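Local structure of flavin-nucleotide-binding protein (Azotobacter vinelandii, 6RK0) at residues A[90-95]-A[112-117]; A[176-181]-A[189-194]; A[49-54]-A[77-82]. The protein is the flavocytochrome Anf3, which binds FAD and heme b and probably works as a low-potential terminal oxidase associated with the iron-only nitrogenase. One frame throughout, in Å; residues are numbered along the deposited sequence. Where two conformers were deposited one is given.

Contact 1: residues A[90-95]-A[112-117]. With FAD (flavin-adenine dinucleotide), chain G.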
loop_
_atom_site.group_PDB
_atom_site.type_symbol
_atom_site.label_atom_id
_atom_site.label_comp_id
_atom_site.label_asym_id
_atom_site.label_seq_id
_atom_site.Cartn_x
_atom_site.Cartn_y
_atom_site.Cartn_z
ATOM N N LEU A 90 6.114 -0.538 10.475
ATOM C CA LEU A 90 6.263 -0.963 9.078
ATOM C C LEU A 90 5.038 -1.824 8.768
ATOM O O LEU A 90 4.833 -2.880 9.390
ATOM C CB LEU A 90 7.587 -1.698 8.889
ATOM C CG LEU A 90 7.934 -2.085 7.452
ATOM C CD1 LEU A 90 9.445 -2.232 7.299
ATOM C CD2 LEU A 90 7.219 -3.379 7.033
ATOM N N THR A 91 4.195 -1.353 7.850
ATOM C CA THR A 91 2.966 -2.037 7.484
ATOM C C THR A 91 3.107 -2.640 6.103
ATOM O O THR A 91 3.581 -1.982 5.162
ATOM C CB THR A 91 1.780 -1.056 7.541
ATOM O OG1 THR A 91 1.611 -0.693 8.912
ATOM C CG2 THR A 91 0.504 -1.672 6.975
ATOM N N VAL A 92 2.637 -3.876 5.947
ATOM C CA VAL A 92 2.580 -4.547 4.663
ATOM C C VAL A 92 1.151 -4.984 4.467
ATOM O O VAL A 92 0.621 -5.769 5.262
ATOM C CB VAL A 92 3.549 -5.740 4.608
ATOM C CG1 VAL A 92 3.380 -6.463 3.283
ATOM C CG2 VAL A 92 4.990 -5.262 4.798
ATOM N N SER A 93 0.519 -4.495 3.399
ATOM C CA SER A 93 -0.871 -4.824 3.099
ATOM C C SER A 93 -0.983 -5.474 1.725
ATOM O O SER A 93 -0.299 -5.093 0.772
ATOM C CB SER A 93 -1.800 -3.625 3.164
ATOM O OG SER A 93 -1.383 -2.615 2.336
ATOM N N LEU A 94 -1.935 -6.397 1.606
ATOM C CA LEU A 94 -2.380 -6.975 0.339
ATOM C C LEU A 94 -3.888 -6.951 0.298
ATOM O O LEU A 94 -4.558 -7.540 1.161
ATOM C CB LEU A 94 -1.848 -8.381 0.100
ATOM C CG LEU A 94 -0.361 -8.451 -0.230
ATOM C CD1 LEU A 94 0.143 -9.873 -0.130
ATOM C CD2 LEU A 94 -0.062 -7.846 -1.602
ATOM N N LEU A 95 -4.436 -6.308 -0.730
ATOM C CA LEU A 95 -5.877 -6.285 -0.996
ATOM C C LEU A 95 -6.231 -7.486 -1.862
ATOM O O LEU A 95 -5.703 -7.637 -2.970
ATOM C CB LEU A 95 -6.236 -4.966 -1.675
ATOM C CG LEU A 95 -7.669 -4.844 -2.151
ATOM C CD1 LEU A 95 -8.692 -5.009 -0.996
ATOM C CD2 LEU A 95 -7.852 -3.491 -2.842
ATOM N N ARG A 112 -4.777 -9.378 3.511
ATOM C CA ARG A 112 -3.755 -9.800 4.470
ATOM C C ARG A 112 -2.976 -8.568 4.868
ATOM O O ARG A 112 -2.560 -7.806 3.984
ATOM C CB ARG A 112 -2.793 -10.821 3.829
ATOM C CG ARG A 112 -3.439 -12.151 3.502
ATOM C CD ARG A 112 -2.645 -12.924 2.459
ATOM N NE ARG A 112 -2.858 -12.332 1.147
ATOM C CZ ARG A 112 -2.141 -12.661 0.077
ATOM N NH1 ARG A 112 -1.066 -13.445 0.195
ATOM N NH2 ARG A 112 -2.472 -12.200 -1.111
ATOM N N SER A 113 -2.734 -8.361 6.158
ATOM C CA SER A 113 -1.903 -7.238 6.560
ATOM C C SER A 113 -1.105 -7.571 7.799
ATOM O O SER A 113 -1.579 -8.296 8.694
ATOM C CB SER A 113 -2.644 -5.936 6.727
ATOM O OG SER A 113 -3.604 -6.009 7.702
ATOM N N VAL A 114 0.100 -7.021 7.851
ATOM C CA VAL A 114 0.965 -7.174 9.014
ATOM C C VAL A 114 1.554 -5.822 9.367
ATOM O O VAL A 114 1.911 -5.034 8.478
ATOM C CB VAL A 114 2.045 -8.262 8.813
ATOM C CG1 VAL A 114 2.937 -7.947 7.617
ATOM C CG2 VAL A 114 2.868 -8.491 10.108
ATOM N N MET A 115 1.636 -5.556 10.671
ATOM C CA MET A 115 2.326 -4.389 11.210
ATOM C C MET A 115 3.470 -4.918 12.057
ATOM O O MET A 115 3.265 -5.748 12.954
ATOM C CB MET A 115 1.411 -3.503 12.051
ATOM C CG MET A 115 0.305 -2.861 11.237
ATOM S SD MET A 115 -0.732 -1.851 12.299
ATOM C CE MET A 115 -1.996 -1.320 11.135
ATOM N N LEU A 116 4.661 -4.411 11.787
ATOM C CA LEU A 116 5.877 -4.661 12.561
ATOM C C LEU A 116 6.251 -3.401 13.298
ATOM O O LEU A 116 6.355 -2.320 12.691
ATOM C CB LEU A 116 7.048 -5.024 11.641
ATOM C CG LEU A 116 6.856 -6.161 10.669
ATOM C CD1 LEU A 116 8.112 -6.401 9.878
ATOM C CD2 LEU A 116 6.370 -7.437 11.345
ATOM N N LEU A 117 6.449 -3.511 14.610
ATOM C CA LEU A 117 6.759 -2.352 15.431
ATOM C C LEU A 117 8.151 -2.482 16.036
ATOM O O LEU A 117 8.613 -3.591 16.338
ATOM C CB LEU A 117 5.773 -2.234 16.596
ATOM C CG LEU A 117 4.315 -2.063 16.196
ATOM C CD1 LEU A 117 3.505 -1.684 17.379
ATOM C CD2 LEU A 117 4.067 -1.131 14.975
HETATM P PA FAD G . -6.981 -1.519 16.966
HETATM O O1A FAD G . -7.537 -2.888 17.096
HETATM O O2A FAD G . -7.381 -0.501 17.984
HETATM O O5B FAD G . -5.397 -1.593 16.861
HETATM C C5B FAD G . -4.649 -2.229 17.920
HETATM C C4B FAD G . -3.480 -2.967 17.326
HETATM O O4B FAD G . -3.968 -3.955 16.394
HETATM C C3B FAD G . -2.525 -2.131 16.488
HETATM O O3B FAD G . -1.644 -1.362 17.281
HETATM C C2B FAD G . -1.866 -3.192 15.612
HETATM O O2B FAD G . -0.819 -3.798 16.330
HETATM C C1B FAD G . -3.015 -4.170 15.368
HETATM N N9A FAD G . -3.684 -3.949 14.086
HETATM C C8A FAD G . -4.714 -3.097 13.803
HETATM N N7A FAD G . -5.040 -3.084 12.536
HETATM C C5A FAD G . -4.161 -3.971 11.944
HETATM C C6A FAD G . -3.993 -4.396 10.605
HETATM N N6A FAD G . -4.715 -3.936 9.565
HETATM N N1A FAD G . -3.004 -5.287 10.354
HETATM C C2A FAD G . -2.264 -5.730 11.373
HETATM N N3A FAD G . -2.319 -5.405 12.666
HETATM C C4A FAD G . -3.320 -4.517 12.887
HETATM N N1 FAD G . -10.534 -0.349 8.361
HETATM C C2 FAD G . -11.553 0.562 8.330
HETATM O O2 FAD G . -12.053 1.013 9.370
HETATM N N3 FAD G . -12.027 1.027 7.123
HETATM C C4 FAD G . -11.561 0.649 5.902
HETATM O O4 FAD G . -11.987 1.154 4.863
HETATM C C4X FAD G . -10.523 -0.357 5.949
HETATM N N5 FAD G . -10.026 -0.820 4.786
HETATM C C5X FAD G . -8.965 -1.726 4.848
HETATM C C6 FAD G . -8.382 -2.171 3.647
HETATM C C7 FAD G . -7.301 -3.051 3.657
HETATM C C7M FAD G . -6.704 -3.532 2.352
HETATM C C8 FAD G . -6.783 -3.485 4.897
HETATM C C8M FAD G . -5.577 -4.359 4.963
HETATM C C9 FAD G . -7.388 -3.071 6.080
HETATM C C9A FAD G . -8.449 -2.185 6.075
HETATM N N10 FAD G . -9.081 -1.751 7.263
HETATM C C10 FAD G . -10.061 -0.776 7.225
HETATM C "C1'" FAD G . -8.636 -2.204 8.592
HETATM C "C2'" FAD G . -7.675 -1.223 9.240
HETATM O "O2'" FAD G . -6.371 -1.428 8.722
HETATM C "C3'" FAD G . -7.655 -1.416 10.754
HETATM O "O3'" FAD G . -7.301 -2.759 11.055
HETATM C "C4'" FAD G . -8.985 -1.083 11.417
HETATM O "O4'" FAD G . -9.429 0.201 10.980
HETATM C "C5'" FAD G . -8.848 -1.047 12.917
HETATM O "O5'" FAD G . -7.789 -0.138 13.286
HETATM P P FAD G . -7.606 0.358 14.772
HETATM O O1P FAD G . -8.878 0.946 15.323
HETATM O O2P FAD G . -6.350 1.216 14.801
HETATM O O3P FAD G . -7.295 -1.034 15.490
#

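Contact 2: residues A[176-181]-A[189-194]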
loop_
_atom_site.group_PDB
_atom_site.type_symbol
_atom_site.label_atom_id
_atom_site.label_comp_id
_atom_site.label_asym_id
_atom_site.label_seq_id
_atom_site.Cartn_x
_atom_site.Cartn_y
_atom_site.Cartn_z
ATOM N N GLY A 176 -12.826 -15.289 2.228
ATOM C CA GLY A 176 -14.126 -15.922 2.086
ATOM C C GLY A 176 -15.277 -14.973 1.832
ATOM O O GLY A 176 -15.105 -13.781 1.551
ATOM N N PRO A 177 -16.498 -15.515 1.937
ATOM C CA PRO A 177 -17.692 -14.780 1.510
ATOM C C PRO A 177 -18.060 -13.660 2.473
ATOM O O PRO A 177 -17.539 -13.541 3.601
ATOM C CB PRO A 177 -18.800 -15.870 1.461
ATOM C CG PRO A 177 -18.094 -17.147 1.470
ATOM C CD PRO A 177 -16.789 -16.948 2.180
ATOM N N PRO A 178 -19.055 -12.854 2.093
ATOM C CA PRO A 178 -19.625 -11.856 3.007
ATOM C C PRO A 178 -20.222 -12.528 4.234
ATOM O O PRO A 178 -20.646 -13.693 4.207
ATOM C CB PRO A 178 -20.721 -11.164 2.171
ATOM C CG PRO A 178 -20.847 -11.923 0.997
ATOM C CD PRO A 178 -19.723 -12.819 0.788
ATOM N N LEU A 179 -20.281 -11.737 5.311
ATOM C CA LEU A 179 -20.929 -12.146 6.571
ATOM C C LEU A 179 -21.955 -11.085 6.954
ATOM O O LEU A 179 -21.636 -10.059 7.552
ATOM C CB LEU A 179 -19.894 -12.349 7.670
ATOM C CG LEU A 179 -18.982 -13.577 7.459
ATOM C CD1 LEU A 179 -17.755 -13.496 8.329
ATOM C CD2 LEU A 179 -19.741 -14.866 7.746
ATOM N N ASP A 180 -23.200 -11.317 6.579
ATOM C CA ASP A 180 -24.287 -10.401 6.874
ATOM C C ASP A 180 -24.884 -10.703 8.248
ATOM O O ASP A 180 -24.729 -11.790 8.817
ATOM C CB ASP A 180 -25.363 -10.491 5.803
ATOM C CG ASP A 180 -25.059 -9.581 4.617
ATOM O OD1 ASP A 180 -25.040 -8.339 4.841
ATOM O OD2 ASP A 180 -24.844 -10.088 3.490
ATOM N N ASP A 181 -25.589 -9.715 8.780
ATOM C CA ASP A 181 -26.454 -9.976 9.938
ATOM C C ASP A 181 -27.401 -11.112 9.565
ATOM O O ASP A 181 -27.953 -11.136 8.463
ATOM C CB ASP A 181 -27.305 -8.738 10.233
ATOM C CG ASP A 181 -26.526 -7.537 10.641
ATOM O OD1 ASP A 181 -25.315 -7.599 10.936
ATOM O OD2 ASP A 181 -27.170 -6.441 10.681
ATOM N N SER A 189 -30.998 -9.173 -2.340
ATOM C CA SER A 189 -29.862 -8.494 -2.937
ATOM C C SER A 189 -28.735 -9.508 -3.131
ATOM O O SER A 189 -28.632 -10.485 -2.387
ATOM C CB SER A 189 -29.446 -7.270 -2.114
ATOM O OG SER A 189 -28.505 -6.454 -2.808
ATOM N N TRP A 190 -27.929 -9.305 -4.168
ATOM C CA TRP A 190 -26.855 -10.221 -4.530
ATOM C C TRP A 190 -25.623 -9.917 -3.698
ATOM O O TRP A 190 -25.140 -8.776 -3.690
ATOM C CB TRP A 190 -26.548 -10.016 -6.011
ATOM C CG TRP A 190 -25.564 -11.009 -6.583
ATOM C CD1 TRP A 190 -25.866 -12.152 -7.233
ATOM C CD2 TRP A 190 -24.123 -10.963 -6.510
ATOM N NE1 TRP A 190 -24.707 -12.813 -7.602
ATOM C CE2 TRP A 190 -23.619 -12.101 -7.175
ATOM C CE3 TRP A 190 -23.204 -10.047 -5.980
ATOM C CZ2 TRP A 190 -22.242 -12.339 -7.332
ATOM C CZ3 TRP A 190 -21.837 -10.299 -6.128
ATOM C CH2 TRP A 190 -21.384 -11.443 -6.770
ATOM N N ALA A 191 -25.072 -10.936 -3.054
ATOM C CA ALA A 191 -23.865 -10.801 -2.269
ATOM C C ALA A 191 -22.782 -11.674 -2.878
ATOM O O ALA A 191 -23.061 -12.659 -3.589
ATOM C CB ALA A 191 -24.139 -11.202 -0.829
ATOM N N GLY A 192 -21.527 -11.350 -2.585
ATOM C CA GLY A 192 -20.441 -12.147 -3.133
ATOM C C GLY A 192 -19.129 -11.392 -2.993
ATOM O O GLY A 192 -19.018 -10.469 -2.185
ATOM N N VAL A 193 -18.134 -11.846 -3.749
ATOM C CA VAL A 193 -16.784 -11.295 -3.644
ATOM C C VAL A 193 -16.268 -11.033 -5.052
ATOM O O VAL A 193 -16.417 -11.878 -5.947
ATOM C CB VAL A 193 -15.835 -12.272 -2.898
ATOM C CG1 VAL A 193 -14.388 -11.768 -2.914
ATOM C CG2 VAL A 193 -16.324 -12.495 -1.500
ATOM N N ILE A 194 -15.623 -9.885 -5.229
ATOM C CA ILE A 194 -14.871 -9.607 -6.450
ATOM C C ILE A 194 -13.399 -9.829 -6.106
ATOM O O ILE A 194 -12.805 -8.994 -5.397
ATOM C CB ILE A 194 -15.084 -8.192 -6.997
ATOM C CG1 ILE A 194 -16.541 -7.870 -7.228
ATOM C CG2 ILE A 194 -14.237 -8.057 -8.267
ATOM C CD1 ILE A 194 -16.781 -6.433 -7.634
#

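Contact 3: residues A[49-54]-A[77-82]. With FAD (flavin-adenine dinucleotide), chain F.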
loop_
_atom_site.group_PDB
_atom_site.type_symbol
_atom_site.label_atom_id
_atom_site.label_comp_id
_atom_site.label_asym_id
_atom_site.label_seq_id
_atom_site.Cartn_x
_atom_site.Cartn_y
_atom_site.Cartn_z
ATOM N N CYS A 49 6.992 7.057 10.152
ATOM C CA CYS A 49 8.115 7.650 10.880
ATOM C C CYS A 49 7.798 9.125 11.072
ATOM O O CYS A 49 7.456 9.814 10.108
ATOM C CB CYS A 49 9.409 7.435 10.089
ATOM S SG CYS A 49 10.898 7.926 11.017
ATOM N N MET A 50 7.948 9.613 12.311
ATOM C CA MET A 50 7.738 11.030 12.592
ATOM C C MET A 50 8.921 11.838 12.096
ATOM O O MET A 50 10.048 11.627 12.566
ATOM C CB MET A 50 7.581 11.213 14.108
ATOM C CG MET A 50 7.645 12.653 14.589
ATOM S SD MET A 50 6.290 13.638 13.989
ATOM C CE MET A 50 5.048 12.461 14.211
ATOM N N MET A 51 8.680 12.724 11.132
ATOM C CA MET A 51 9.702 13.572 10.527
ATOM C C MET A 51 9.088 14.924 10.262
ATOM O O MET A 51 7.955 15.005 9.769
ATOM C CB MET A 51 10.212 12.976 9.208
ATOM C CG MET A 51 10.828 11.592 9.390
ATOM S SD MET A 51 11.494 10.873 7.882
ATOM C CE MET A 51 9.986 10.507 6.952
ATOM N N ASN A 52 9.796 15.987 10.623
ATOM C CA ASN A 52 9.297 17.326 10.360
ATOM C C ASN A 52 7.893 17.534 10.920
ATOM O O ASN A 52 7.063 18.183 10.286
ATOM C CB ASN A 52 9.365 17.661 8.882
ATOM C CG ASN A 52 9.270 19.140 8.605
ATOM O OD1 ASN A 52 9.532 19.985 9.464
ATOM N ND2 ASN A 52 8.923 19.467 7.375
ATOM N N GLY A 53 7.620 16.948 12.079
ATOM C CA GLY A 53 6.372 17.148 12.774
ATOM C C GLY A 53 5.198 16.348 12.248
ATOM O O GLY A 53 4.080 16.562 12.731
ATOM N N VAL A 54 5.411 15.423 11.308
ATOM C CA VAL A 54 4.325 14.645 10.701
ATOM C C VAL A 54 4.666 13.164 10.771
ATOM O O VAL A 54 5.801 12.777 10.489
ATOM C CB VAL A 54 4.125 15.075 9.227
ATOM C CG1 VAL A 54 3.149 14.184 8.469
ATOM C CG2 VAL A 54 3.659 16.528 9.168
ATOM N N GLY A 77 19.409 9.957 3.401
ATOM C CA GLY A 77 17.970 10.119 3.409
ATOM C C GLY A 77 17.441 10.410 4.799
ATOM O O GLY A 77 17.909 9.869 5.802
ATOM N N ARG A 78 16.419 11.253 4.853
ATOM C CA ARG A 78 15.874 11.655 6.155
ATOM C C ARG A 78 15.313 10.483 6.941
ATOM O O ARG A 78 15.361 10.506 8.179
ATOM C CB ARG A 78 14.827 12.769 5.986
ATOM C CG ARG A 78 13.582 12.370 5.239
ATOM C CD ARG A 78 12.562 13.481 5.352
ATOM N NE ARG A 78 11.321 13.110 4.730
ATOM C CZ ARG A 78 10.222 13.840 4.862
ATOM N NH1 ARG A 78 10.225 14.978 5.565
ATOM N NH2 ARG A 78 9.095 13.431 4.322
ATOM N N LEU A 79 14.738 9.473 6.270
ATOM C CA LEU A 79 14.158 8.353 7.014
ATOM C C LEU A 79 15.238 7.635 7.815
ATOM O O LEU A 79 15.043 7.241 8.974
ATOM C CB LEU A 79 13.495 7.389 6.033
ATOM C CG LEU A 79 12.877 6.142 6.637
ATOM C CD1 LEU A 79 11.771 6.463 7.603
ATOM C CD2 LEU A 79 12.355 5.239 5.532
ATOM N N PHE A 80 16.390 7.427 7.179
ATOM C CA PHE A 80 17.469 6.659 7.780
ATOM C C PHE A 80 18.081 7.391 8.953
ATOM O O PHE A 80 18.484 6.765 9.933
ATOM C CB PHE A 80 18.461 6.273 6.682
ATOM C CG PHE A 80 17.801 5.420 5.637
ATOM C CD1 PHE A 80 17.528 4.087 5.908
ATOM C CD2 PHE A 80 17.315 5.998 4.459
ATOM C CE1 PHE A 80 16.801 3.336 5.008
ATOM C CE2 PHE A 80 16.577 5.261 3.586
ATOM C CZ PHE A 80 16.316 3.930 3.841
ATOM N N LYS A 81 18.096 8.715 8.924
ATOM C CA LYS A 81 18.482 9.469 10.117
ATOM C C LYS A 81 17.418 9.381 11.216
ATOM O O LYS A 81 17.719 9.164 12.394
ATOM C CB LYS A 81 18.747 10.919 9.734
ATOM C CG LYS A 81 19.155 11.735 10.923
ATOM C CD LYS A 81 19.502 13.169 10.554
ATOM C CE LYS A 81 19.886 13.959 11.807
ATOM N NZ LYS A 81 20.261 15.365 11.495
ATOM N N ALA A 82 16.164 9.511 10.852
ATOM C CA ALA A 82 15.109 9.582 11.848
ATOM C C ALA A 82 14.857 8.257 12.555
ATOM O O ALA A 82 14.479 8.243 13.731
ATOM C CB ALA A 82 13.839 10.116 11.211
HETATM P PA FAD F . 12.112 13.848 0.593
HETATM O O1A FAD F . 12.270 14.298 -0.805
HETATM O O2A FAD F . 13.115 14.265 1.592
HETATM O O5B FAD F . 10.659 14.212 1.126
HETATM C C5B FAD F . 10.205 15.582 1.064
HETATM C C4B FAD F . 8.757 15.609 0.696
HETATM O O4B FAD F . 8.565 15.010 -0.605
HETATM C C3B FAD F . 7.840 14.793 1.604
HETATM O O3B FAD F . 7.543 15.460 2.827
HETATM C C2B FAD F . 6.632 14.562 0.694
HETATM O O2B FAD F . 5.787 15.700 0.710
HETATM C C1B FAD F . 7.284 14.413 -0.689
HETATM N N9A FAD F . 7.457 13.010 -1.078
HETATM C C8A FAD F . 8.495 12.182 -0.764
HETATM N N7A FAD F . 8.336 10.957 -1.202
HETATM C C5A FAD F . 7.104 10.983 -1.846
HETATM C C6A FAD F . 6.359 9.989 -2.513
HETATM N N6A FAD F . 6.742 8.709 -2.637
HETATM N N1A FAD F . 5.150 10.349 -3.010
HETATM C C2A FAD F . 4.738 11.616 -2.870
HETATM N N3A FAD F . 5.361 12.632 -2.258
HETATM C C4A FAD F . 6.542 12.241 -1.767
HETATM N N1 FAD F . 12.471 4.766 -1.890
HETATM C C2 FAD F . 13.607 4.124 -1.479
HETATM O O2 FAD F . 14.555 4.742 -0.995
HETATM N N3 FAD F . 13.703 2.767 -1.584
HETATM C C4 FAD F . 12.715 1.942 -2.085
HETATM O O4 FAD F . 12.848 0.714 -2.078
HETATM C C4X FAD F . 11.542 2.637 -2.581
HETATM N N5 FAD F . 10.567 1.911 -3.135
HETATM C C5X FAD F . 9.397 2.582 -3.498
HETATM C C6 FAD F . 8.326 1.845 -4.021
HETATM C C7 FAD F . 7.132 2.471 -4.384
HETATM C C7M FAD F . 6.009 1.654 -4.966
HETATM C C8 FAD F . 7.017 3.863 -4.248
HETATM C C8M FAD F . 5.746 4.584 -4.587
HETATM C C9 FAD F . 8.096 4.605 -3.759
HETATM C C9A FAD F . 9.289 3.983 -3.392
HETATM N N10 FAD F . 10.402 4.703 -2.905
HETATM C C10 FAD F . 11.504 4.051 -2.428
HETATM C "C1'" FAD F . 10.386 6.168 -2.771
HETATM C "C2'" FAD F . 9.988 6.623 -1.372
HETATM O "O2'" FAD F . 8.578 6.550 -1.225
HETATM C "C3'" FAD F . 10.438 8.060 -1.117
HETATM O "O3'" FAD F . 9.866 8.908 -2.108
HETATM C "C4'" FAD F . 11.952 8.242 -1.116
HETATM O "O4'" FAD F . 12.557 7.247 -0.283
HETATM C "C5'" FAD F . 12.354 9.623 -0.664
HETATM O "O5'" FAD F . 11.806 9.853 0.661
HETATM P P FAD F . 12.318 11.049 1.532
HETATM O O1P FAD F . 13.810 10.974 1.740
HETATM O O2P FAD F . 11.436 11.112 2.750
HETATM O O3P FAD F . 11.977 12.275 0.569
HETATM O O HOH W 1 8.685 17.489 5.233
#

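Contact 1: residues A[90-95]-A[112-117]
Strands 90-95 and 112-117 pair as the two arms of an antiparallel beta hairpin near the centre of the chain. Three hydrogen-bonded pairs, Leu-90 with Leu-116, Val-92 with Val-114 and Leu-94 with Arg-112, give six backbone bonds. The bonds between Leu-90 and Leu-116 are nearly straight, up to 173° at the hydrogen. Their side chains, with those of the other two pairs, line one face. There CB of Val-92 meets CG1 of Val-114 at 3.8 Å, and helix 32-40 covers both. CD1 of Leu-94 sits over the centre of the Arg-112 guanidinium, 3.6 Å from CZ. The guanidinium is held by salt bridges to Asp-96 and the C-terminal Gly-225.

The other face carries Thr-91 beside Met-115 and Ser-93 opposite Ser-113. OG1 of Thr-91 lies 3.4 Å from CG of Met-115 and is hydrogen-bonded to the backbone O of Val-57 of the second subunit. OG of Ser-113 donates to adenine N1A of FAD at 2.8 Å. The extended Met-115 chain brings CE to 3.5 Å from adenine C5A. Ser-113 and Met-115 form part of the adenine site, consistent with the split beta-barrel dimer of the pyridoxamine 5'-phosphate oxidase family, where the flavin lies between the subunits.

Contact 2: residues A[176-181]-A[189-194]
The backbones of Pro-177 and Gly-192 come to 6.0 Å between CA atoms, where the irregular segment 176-181 runs past the start of strand 192-200. The meeting is mostly of carbon atoms against each other and against backbone N and O, over a small area, 176 Å² in all.

Pro-178 carries most of it. CG and CD of its ring touch the other segment. CG lies 3.8 Å from CB of Ala-191 and 3.7 Å from the backbone N of Gly-192. CD stands 4.0 Å from CA of Gly-192 and 4.1 Å from CG2 of Val-193. The ring therefore spans three successive residues, with CG toward Ala-191 and CD toward Val-193. Gly-192 has backbone angles, phi 164° and psi -163°, that are readily reached only without a CB, and the Trp-190 ring lies close on that side.

The segments belong to a long excursion between strands 169-174 and 192-200 of the antiparallel sheet. Gly-192 and Val-193 also pair with a strand of the second subunit in an antiparallel ladder, and the sheet runs on across the interface. Within the chain, Gly-192 bonds through its backbone to Ile-100 of strand 88-100.

Val-193 makes the other part of the contact. Its CG1 is anti to the backbone N (chi1 174°), which puts CG2 anti to the carbonyl carbon. CG2 reaches the carbonyl O of Gly-176 at 3.5 Å and CA of Pro-177 at 4.0 Å. That carbonyl O accepts a hydrogen bond from Asn-110. Pro-178 also packs on Val-99 of strand 88-100 and on Asp-206 of the second subunit. Farther along the same loop, Asp-180 forms a salt bridge with Arg-102.

Contact 3: residues A[49-54]-A[77-82]
Met-51, at the end of strand 44-51, crosses the side chain of Arg-78 of helix 78-82, its CG against Ala-82 and its SD and CE against the arginine. The strand and helix segments lie at 105° to each other. CB of Met-51 lies over one face of the Arg-78 guanidinium, toward its rim. CG turns anti to the carbonyl carbon (chi1 -60°) and meets CB of Ala-82 at 3.8 Å. SD then lies 3.7 Å from CG of Arg-78 and close to CA of Leu-79. The chain bends at chi3, -70°, and this brings CE back to NE of Arg-78 at 3.7 Å.

Beside this, Cys-49 packs against the helix. Its CB touches CD1 of Leu-79 at 3.6 Å, and its SG touches CB of Ala-82.

The Arg-78 chain is extended from CG to NE, and its polar end faces the cofactor. NE donates to phosphate oxygen O2P of FAD at 2.8 Å, with O2P in the guanidinium plane at its edge. NH2 makes a weak bond to ribose O3B. O5B of FAD lies over the face opposite Met-51. NH1 donates to a water at 3.0 Å, which also accepts from ND2 of Asn-52 in the type I' turn from Met-51 to Val-54. Phe-56 adds a cation-pi contact.

The guanidinium is thus held between a methionine and the cofactor. Met-51 backs one face, while hydrogen bonds to FAD and the water hold the polar edge; the charge of Arg-78 probably helps to offset that of the FAD diphosphate.

Contacts 1 and 3 serve the same kind of FAD site from opposite subunits. The FAD whose adenine meets Ser-113 and Met-115 is also hydrogen-bonded to Arg-78 of the second subunit, and the reverse holds for the FAD at Arg-78 here. Their centres are about 20 Å apart within the chain, and strands 88-100 and 44-51 are sheet neighbours. Contact 2 lies farther out, its centre about 24 Å from that of contact 1 and about 41 Å from that of contact 3. It reaches the same sheet through strand 192-200, next to strand 88-100. The Val-193 side chain is still about 11 Å from a heme. All three contacts touch the second subunit.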